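Local coordinates for type VII secretion system protein EssB (Staphylococcus aureus, PDB 4ANN) that is a membrane component of the type VII (Ess) secretion system, probably required for secretion of EsxA and EsxB, of which this is the cytoplasmic segment, at residues A180-L183 and D184-T187; K80-K83 and L84-L87; E23-K26 and S27-K30. One frame throughout, in Å; residues are numbered along the deposited sequence.

Interaction 1: A180-L183 and D184-T187; sequences AATL and DLLT
T182 caps the N-terminal end of helix 183-192 by accepting, on its side-chain OG1, the backbone N-H of L185, a classic N-cap at the end of the short link from helix 172-179. The capping bond is long but straight, with L185 N to T182 OG1 at 3.3 Å and 163° at the hydrogen. With chi1 at 64°, OG1 sits between the backbone N and the carbonyl carbon of T182, which points it at L185 N, while CG2 lies anti to the carbonyl carbon.

Backbone hydrogen bonds start the helix directly behind the cap. L186 N reaches T182 O at 2.9 Å, and T187 N reaches L183 O, also at 2.9 Å. T182 therefore uses its hydroxyl and its carbonyl oxygen on successive N-H groups of the first turn.

Two apolar contacts accompany the bend. The methyl of A180 packs against the start of the L186 side chain, CB to CB 4.0 Å, and A181 CB meets L185 CD1 at 3.9 Å. This second pair lies at the exposed surface, whereas L186 is buried and its side chain, like that of L183, touches helix 136-151, L186 on L140 and Y143 and L183 on F139 and Y143. The same helix holds the link through K144, whose NZ donates to A180 O.

The isobutyl group of L185 also leans over the cap, its CG lying 3.7 Å from T182 OG1.

Interaction 2: K80-K83 and L84-L87; sequences KNEK and LRYL
E82 and R85 form a salt bridge, side by side on the more open flank of the turn, their ends pointing the same way. R85 grips the carboxylate side-on with two nitrogens, one for each oxygen: NE to E82 OE1 at 2.8 Å and NH2 to E82 OE2 at 2.9 Å, both bonds almost straight at 177°. The two oxygens lie in or near the guanidinium plane, but the carboxylate is turned 39° against it. OE1 is consequently met on its syn side, somewhat out of plane, and OE2 from above the carboxylate plane. The E82 chain folds back at chi2 (-69°), which brings its carboxylate to the arginine one turn ahead. R85 NH1 has a further acceptor in D115 O.

Between these side chains and the opposite flank runs the regular backbone of helix 80-89, in which L84, R85, Y86 and L87 each donate to the carbonyl four residues earlier; Y86 N to E82 O, at 3.0 Å, is one example. The aromatic carbon Y86 CD1 also comes within 3.2 Å of E82 O.

The buried flank is lined mainly by L84, L87 and the aliphatic part of K83. K83 and L87 run alongside each other, CG to CD1 4.1 Å, and L84 and L87 both press on F151 of helix 136-151. K83 NZ donates to A150 O and K76 O and makes a cation-pi contact with F151. Nearer the solvent, and more tentatively, the aliphatic part of K80 crosses L84 at an angle in one of its two modelled conformers, with K80 CG 3.7 Å from L84 CD1.

Interaction 3: E23-K26 and S27-K30; sequences EIPK and SSIK
A short 3-10 turn, entered directly from the edge strand 21-25, is built round the carbonyl oxygen of P25. S28 N donates to P25 O at 3.1 Å from above the carbonyl plane. In the conformer described, one of two modelled, S28 OG donates to P25 O as well, at 2.7 Å and in that plane. Side chain and backbone of one serine then hold the same oxygen from two directions. A chi1 of 76° in this conformer puts S28 OG between its backbone N and carbonyl carbon, turned back to the strand end. The next bond of the turn is I29 N to K26 O at 3.0 Å.

Across the bend I24 and I29, both buried, pack obliquely: the CG2 methyl of I24 lies 3.9 Å from I29 CG1 and, in the same serine conformer, 3.6 Å from S28 OG.

The extended K26 side chain reaches the turn between the other two strands of the sheet, where NZ forms a salt bridge with E54 and donates to L55 O and R56 O. I24 pairs through its backbone with F59 of strand 58-63, and I29 packs on F34 and V129 in neighbouring loops.

How the interactions relate
From the N terminus the order is interaction 3, interaction 2, interaction 1, in series: each is a local turn within one continuous run of residues, so none encloses or crosses another. Interaction 3 turns the chain out of edge strand 21-25 of the three-stranded sheet. It stands apart, on the other side of the chain's centre from the other two, its centre about 37 Å from that of interaction 1 and 39 Å from that of interaction 2. Interaction 2 lies within helix 80-89, and interaction 1 starts helix 183-192. These two do not touch, with nearest atoms about 7 Å apart, but share helix 136-151, whose Y143 meets interaction 1 and also hydrogen-bonds to L87 O.

Interaction 1: A180-L183 and D184-T187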
ATOM      1  N   ALA A 180      -9.461 -15.812  -7.012  1.00 12.25           N
ATOM      2  CA  ALA A 180      -8.210 -15.834  -7.806  1.00 12.20           C
ATOM      3  C   ALA A 180      -7.114 -16.454  -7.018  1.00 12.69           C
ATOM      4  O   ALA A 180      -6.828 -16.051  -5.878  1.00 13.18           O
ATOM      5  CB  ALA A 180      -7.816 -14.427  -8.226  1.00 12.91           C
ATOM      6  N   ALA A 181      -6.470 -17.486  -7.537  1.00 13.14           N
ATOM      7  CA  ALA A 181      -5.695 -18.337  -6.662  1.00 14.53           C
ATOM      8  C   ALA A 181      -4.355 -17.719  -6.309  1.00 14.85           C
ATOM      9  O   ALA A 181      -3.869 -18.096  -5.265  1.00 21.66           O
ATOM     10  CB  ALA A 181      -5.476 -19.717  -7.257  1.00 15.90           C
ATOM     11  N   THR A 182      -3.838 -16.916  -7.221  1.00 13.16           N
ATOM     12  CA  THR A 182      -2.503 -16.343  -7.078  1.00 13.86           C
ATOM     13  C   THR A 182      -2.550 -14.902  -7.596  1.00 12.67           C
ATOM     14  O   THR A 182      -3.480 -14.473  -8.271  1.00 11.61           O
ATOM     15  CB  THR A 182      -1.399 -17.047  -7.841  1.00 16.64           C
ATOM     16  OG1 THR A 182      -1.731 -16.880  -9.202  1.00 17.62           O
ATOM     17  CG2 THR A 182      -1.348 -18.551  -7.556  1.00 21.22           C
ATOM     18  N   LEU A 183      -1.474 -14.178  -7.301  1.00 13.87           N
ATOM     19  CA  LEU A 183      -1.326 -12.839  -7.809  1.00 14.05           C
ATOM     20  C   LEU A 183      -1.375 -12.777  -9.308  1.00 13.57           C
ATOM     21  O   LEU A 183      -2.069 -11.942  -9.919  1.00 13.27           O
ATOM     22  CB  LEU A 183      -0.024 -12.286  -7.245  1.00 16.55           C
ATOM     23  CG  LEU A 183       0.384 -10.905  -7.595  1.00 19.05           C
ATOM     24  CD1 LEU A 183      -0.657  -9.905  -7.188  1.00 21.50           C
ATOM     25  CD2 LEU A 183       1.703 -10.462  -6.910  1.00 23.46           C
ATOM     26  N   ASP A 184      -0.656 -13.678  -9.984  1.00 13.83           N
ATOM     27  CA  ASP A 184      -0.714 -13.697 -11.431  1.00 14.57           C
ATOM     28  C   ASP A 184      -2.113 -13.932 -11.974  1.00 12.84           C
ATOM     29  O   ASP A 184      -2.490 -13.342 -12.980  1.00 13.57           O
ATOM     30  CB  ASP A 184       0.196 -14.791 -12.033  1.00 20.87           C
ATOM     31  CG  ASP A 184       1.666 -14.347 -11.943  1.00 26.27           C
ATOM     32  OD1 ASP A 184       1.918 -13.137 -11.740  1.00 29.30           O
ATOM     33  OD2 ASP A 184       2.578 -15.187 -12.019  1.00 30.78           O
ATOM     34  N   LEU A 185      -2.937 -14.763 -11.411  1.00 12.38           N
ATOM     35  CA  LEU A 185      -4.289 -15.069 -11.813  1.00 12.59           C
ATOM     36  C   LEU A 185      -5.169 -13.879 -11.460  1.00 11.10           C
ATOM     37  O   LEU A 185      -6.103 -13.625 -12.233  1.00 12.40           O
ATOM     38  CB  LEU A 185      -4.835 -16.382 -11.250  1.00 13.46           C
ATOM     39  CG  LEU A 185      -4.165 -17.650 -11.813  1.00 16.41           C
ATOM     40  CD1 LEU A 185      -4.437 -18.858 -10.955  1.00 18.11           C
ATOM     41  CD2 LEU A 185      -4.616 -17.846 -13.241  1.00 20.01           C
ATOM     42  N   LEU A 186      -4.933 -13.141 -10.399  1.00 10.70           N
ATOM     43  CA  LEU A 186      -5.691 -11.908 -10.175  1.00 10.30           C
ATOM     44  C   LEU A 186      -5.390 -10.915 -11.285  1.00  9.93           C
ATOM     45  O   LEU A 186      -6.320 -10.291 -11.826  1.00 10.34           O
ATOM     46  CB  LEU A 186      -5.378 -11.294  -8.804  1.00 10.27           C
ATOM     47  CG  LEU A 186      -6.088 -10.013  -8.495  1.00 10.68           C
ATOM     48  CD1 LEU A 186      -7.613 -10.164  -8.535  1.00 11.20           C
ATOM     49  CD2 LEU A 186      -5.663  -9.467  -7.127  1.00 11.37           C
ATOM     50  N   THR A 187      -4.132 -10.754 -11.647  1.00 11.13           N
ATOM     51  CA  THR A 187      -3.744  -9.871 -12.766  1.00 12.00           C
ATOM     52  C   THR A 187      -4.480 -10.266 -14.014  1.00 11.43           C
ATOM     53  O   THR A 187      -4.961  -9.428 -14.774  1.00 11.66           O
ATOM     54  CB  THR A 187      -2.211 -10.010 -12.999  1.00 12.86           C
ATOM     55  OG1 THR A 187      -1.566  -9.541 -11.823  1.00 15.31           O
ATOM     56  CG2 THR A 187      -1.834  -9.171 -14.221  1.00 14.99           C
TER

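Interaction 2: K80-K83 and L84-L87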
ATOM      1  N   LYS A  80     -14.393   2.613 -15.906  0.60  9.33           N
ATOM      2  CA  LYS A  80     -13.916   1.266 -15.649  0.60  9.28           C
ATOM      3  C   LYS A  80     -12.512   1.064 -16.231  0.60  8.52           C
ATOM      4  O   LYS A  80     -11.699   0.380 -15.592  0.60  8.13           O
ATOM      5  CB  LYS A  80     -14.856   0.216 -16.205  0.60 11.93           C
ATOM      6  CG  LYS A  80     -14.365  -1.211 -16.121  0.60 15.35           C
ATOM      7  CD  LYS A  80     -15.290  -2.182 -16.774  0.60 18.90           C
ATOM      8  CE  LYS A  80     -15.301  -2.150 -18.286  0.60 25.16           C
ATOM      9  NZ  LYS A  80     -13.958  -2.083 -18.906  0.60 35.07           N
ATOM     10  N   ASN A  81     -12.245   1.328 -17.476  0.50  9.09           N
ATOM     11  CA  ASN A  81     -10.914   1.348 -18.084  0.50  9.84           C
ATOM     12  C   ASN A  81      -9.837   1.973 -17.185  0.50  8.54           C
ATOM     13  O   ASN A  81      -8.846   1.283 -16.888  0.50 10.16           O
ATOM     14  CB  ASN A  81     -10.816   1.960 -19.475  0.50 11.73           C
ATOM     15  CG  ASN A  81     -11.210   3.355 -19.770  0.50 11.22           C
ATOM     16  OD1 ASN A  81     -10.896   4.050 -20.745  0.50 23.11           O
ATOM     17  ND2 ASN A  81     -12.109   3.876 -19.003  0.50 23.86           N
ATOM     18  N   GLU A  82      -9.965   3.234 -16.784  1.00  8.43           N
ATOM     19  CA  GLU A  82      -8.931   3.911 -16.008  1.00  7.96           C
ATOM     20  C   GLU A  82      -8.823   3.311 -14.626  1.00  6.89           C
ATOM     21  O   GLU A  82      -7.701   3.164 -14.075  1.00  7.47           O
ATOM     22  CB  GLU A  82      -9.119   5.433 -16.033  1.00  8.84           C
ATOM     23  CG  GLU A  82      -8.823   6.082 -17.358  1.00 10.03           C
ATOM     24  CD  GLU A  82      -7.370   6.081 -17.772  1.00 10.24           C
ATOM     25  OE1 GLU A  82      -6.836   5.001 -18.100  1.00 10.04           O
ATOM     26  OE2 GLU A  82      -6.678   7.154 -17.784  1.00 12.24           O
ATOM     27  N   LYS A  83      -9.940   2.916 -14.024  1.00  7.30           N
ATOM     28  CA  LYS A  83      -9.906   2.216 -12.749  1.00  6.71           C
ATOM     29  C   LYS A  83      -9.091   0.949 -12.837  1.00  6.22           C
ATOM     30  O   LYS A  83      -8.250   0.664 -11.985  1.00  6.72           O
ATOM     31  CB  LYS A  83     -11.357   1.929 -12.357  1.00  7.46           C
ATOM     32  CG  LYS A  83     -11.474   1.267 -10.993  1.00  7.91           C
ATOM     33  CD  LYS A  83     -12.938   0.926 -10.666  1.00  8.20           C
ATOM     34  CE  LYS A  83     -13.800   2.132 -10.514  1.00  8.65           C
ATOM     35  NZ  LYS A  83     -15.165   1.785 -10.072  1.00 10.00           N
ATOM     36  N   LEU A  84      -9.346   0.151 -13.859  1.00  6.58           N
ATOM     37  CA  LEU A  84      -8.583  -1.083 -14.063  1.00  6.93           C
ATOM     38  C   LEU A  84      -7.105  -0.812 -14.312  1.00  6.13           C
ATOM     39  O   LEU A  84      -6.268  -1.526 -13.803  1.00  6.72           O
ATOM     40  CB  LEU A  84      -9.171  -1.909 -15.209  1.00  7.55           C
ATOM     41  CG  LEU A  84     -10.499  -2.614 -14.875  1.00  8.70           C
ATOM     42  CD1 LEU A  84     -11.193  -3.087 -16.107  1.00 11.78           C
ATOM     43  CD2 LEU A  84     -10.226  -3.753 -13.884  1.00  9.85           C
ATOM     44  N   ARG A  85      -6.779   0.230 -15.072  1.00  6.47           N
ATOM     45  CA  ARG A  85      -5.376   0.566 -15.314  1.00  6.19           C
ATOM     46  C   ARG A  85      -4.660   0.816 -13.983  1.00  5.87           C
ATOM     47  O   ARG A  85      -3.553   0.309 -13.742  1.00  6.59           O
ATOM     48  CB  ARG A  85      -5.264   1.730 -16.253  1.00  6.50           C
ATOM     49  CG  ARG A  85      -3.828   2.082 -16.589  1.00  7.11           C
ATOM     50  CD  ARG A  85      -3.709   3.071 -17.733  1.00  7.12           C
ATOM     51  NE  ARG A  85      -4.177   4.431 -17.440  1.00  7.25           N
ATOM     52  CZ  ARG A  85      -3.478   5.366 -16.867  1.00  6.91           C
ATOM     53  NH1 ARG A  85      -2.261   5.111 -16.411  1.00  7.81           N
ATOM     54  NH2 ARG A  85      -4.002   6.569 -16.722  1.00  8.05           N
ATOM     55  N   TYR A  86      -5.265   1.651 -13.137  1.00  5.85           N
ATOM     56  CA  TYR A  86      -4.705   1.960 -11.849  1.00  5.85           C
ATOM     57  C   TYR A  86      -4.582   0.712 -10.988  1.00  5.85           C
ATOM     58  O   TYR A  86      -3.529   0.466 -10.349  1.00  6.44           O
ATOM     59  CB  TYR A  86      -5.537   3.022 -11.132  1.00  6.04           C
ATOM     60  CG  TYR A  86      -5.230   4.460 -11.559  1.00  6.06           C
ATOM     61  CD1 TYR A  86      -5.289   4.908 -12.870  1.00  6.79           C
ATOM     62  CD2 TYR A  86      -4.850   5.404 -10.599  1.00  6.22           C
ATOM     63  CE1 TYR A  86      -5.004   6.200 -13.218  1.00  7.47           C
ATOM     64  CE2 TYR A  86      -4.566   6.704 -10.950  1.00  6.41           C
ATOM     65  CZ  TYR A  86      -4.624   7.109 -12.271  1.00  6.82           C
ATOM     66  OH  TYR A  86      -4.326   8.389 -12.641  1.00  7.92           O
ATOM     67  N   LEU A  87      -5.631  -0.102 -10.933  1.00  5.73           N
ATOM     68  CA  LEU A  87      -5.592  -1.332 -10.139  1.00  6.11           C
ATOM     69  C   LEU A  87      -4.496  -2.280 -10.608  1.00  5.94           C
ATOM     70  O   LEU A  87      -3.778  -2.853  -9.774  1.00  6.71           O
ATOM     71  CB  LEU A  87      -6.937  -2.021 -10.160  1.00  6.45           C
ATOM     72  CG  LEU A  87      -8.066  -1.379  -9.381  1.00  6.27           C
ATOM     73  CD1 LEU A  87      -9.386  -2.030  -9.729  1.00  6.97           C
ATOM     74  CD2 LEU A  87      -7.793  -1.437  -7.902  1.00  6.72           C
TER

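Interaction 3: E23-K26 and S27-K30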
ATOM      1  N   GLU A  23       5.692   8.724  14.712  1.00 11.41           N
ATOM      2  CA  GLU A  23       6.713   8.809  15.742  1.00 11.31           C
ATOM      3  C   GLU A  23       7.319   7.454  15.941  1.00 10.75           C
ATOM      4  O   GLU A  23       6.622   6.435  16.047  1.00 12.89           O
ATOM      5  CB  GLU A  23       6.122   9.328  17.068  1.00 13.61           C
ATOM      6  CG  GLU A  23       7.198   9.404  18.169  1.00 17.87           C
ATOM      7  CD  GLU A  23       6.692   9.941  19.449  1.00 22.76           C
ATOM      8  OE1 GLU A  23       6.245  11.098  19.360  1.00 27.32           O
ATOM      9  OE2 GLU A  23       6.758   9.314  20.527  1.00 31.05           O
ATOM     10  N   ILE A  24       8.646   7.418  15.990  1.00 10.56           N
ATOM     11  CA  ILE A  24       9.434   6.184  16.215  1.00 10.70           C
ATOM     12  C   ILE A  24      10.233   6.355  17.477  1.00 10.24           C
ATOM     13  O   ILE A  24      11.137   7.189  17.522  1.00 10.98           O
ATOM     14  CB  ILE A  24      10.384   5.915  15.025  1.00 10.88           C
ATOM     15  CG1 ILE A  24       9.585   5.775  13.711  1.00 12.13           C
ATOM     16  CG2 ILE A  24      11.298   4.705  15.324  1.00 13.08           C
ATOM     17  CD1 ILE A  24      10.435   5.796  12.489  1.00 13.75           C
ATOM     18  N   PRO A  25       9.946   5.602  18.541  1.00 11.31           N
ATOM     19  CA  PRO A  25      10.772   5.773  19.787  1.00 12.06           C
ATOM     20  C   PRO A  25      12.187   5.344  19.521  1.00 10.87           C
ATOM     21  O   PRO A  25      12.467   4.320  18.884  1.00 11.10           O
ATOM     22  CB  PRO A  25      10.075   4.855  20.787  1.00 14.36           C
ATOM     23  CG  PRO A  25       8.735   4.607  20.233  1.00 19.32           C
ATOM     24  CD  PRO A  25       8.830   4.628  18.704  1.00 14.30           C
ATOM     25  N   LYS A  26      13.158   6.076  20.066  1.00 10.76           N
ATOM     26  CA  LYS A  26      14.555   5.696  19.847  1.00 11.54           C
ATOM     27  C   LYS A  26      14.930   4.317  20.435  1.00 11.77           C
ATOM     28  O   LYS A  26      15.762   3.609  19.879  1.00 13.53           O
ATOM     29  CB  LYS A  26      15.428   6.766  20.445  1.00 12.31           C
ATOM     30  CG  LYS A  26      15.582   7.950  19.513  1.00 11.25           C
ATOM     31  CD  LYS A  26      16.451   9.012  20.149  1.00 10.54           C
ATOM     32  CE  LYS A  26      16.678  10.192  19.204  1.00 11.71           C
ATOM     33  NZ  LYS A  26      17.532  11.223  19.810  1.00 10.89           N
ATOM     34  N   SER A  27      14.350   3.957  21.558  0.80 13.09           N
ATOM     35  CA  SER A  27      14.756   2.665  22.109  0.80 12.11           C
ATOM     36  C   SER A  27      14.286   1.541  21.248  0.80 12.61           C
ATOM     37  O   SER A  27      14.771   0.437  21.410  0.80 13.47           O
ATOM     38  CB  SER A  27      14.164   2.519  23.508  0.80 16.09           C
ATOM     39  OG  SER A  27      12.741   2.614  23.473  0.80 24.04           O
ATOM     40  N   SER A  28      13.370   1.758  20.306  0.50 11.93           N
ATOM     41  CA  SER A  28      12.935   0.693  19.391  0.50 12.06           C
ATOM     42  C   SER A  28      13.997   0.412  18.340  0.50 12.26           C
ATOM     43  O   SER A  28      13.870  -0.639  17.676  0.50 14.82           O
ATOM     44  CB  SER A  28      11.585   1.010  18.767  0.50 11.74           C
ATOM     45  OG  SER A  28      11.630   1.982  17.729  0.50  8.18           O
ATOM     46  N   ILE A  29      14.975   1.296  18.159  1.00 12.40           N
ATOM     47  CA  ILE A  29      15.999   1.252  17.113  1.00 14.85           C
ATOM     48  C   ILE A  29      17.320   0.870  17.791  1.00 14.42           C
ATOM     49  O   ILE A  29      17.689   1.548  18.773  1.00 17.16           O
ATOM     50  CB  ILE A  29      16.156   2.599  16.372  1.00 15.44           C
ATOM     51  CG1 ILE A  29      14.792   3.131  15.851  1.00 15.39           C
ATOM     52  CG2 ILE A  29      17.184   2.568  15.249  1.00 18.66           C
ATOM     53  CD1 ILE A  29      14.217   2.093  14.869  1.00 17.84           C
ATOM     54  N   LYS A  30      17.996  -0.151  17.277  1.00 14.60           N
ATOM     55  CA  LYS A  30      19.372  -0.390  17.791  1.00 16.03           C
ATOM     56  C   LYS A  30      20.219   0.851  17.685  1.00 16.04           C
ATOM     57  O   LYS A  30      20.190   1.470  16.592  1.00 16.81           O
ATOM     58  CB  LYS A  30      20.045  -1.521  16.987  1.00 21.40           C
ATOM     59  CG  LYS A  30      19.440  -2.884  17.384  1.00 26.63           C
ATOM     60  CD  LYS A  30      20.292  -4.015  16.865  1.00 33.87           C
TER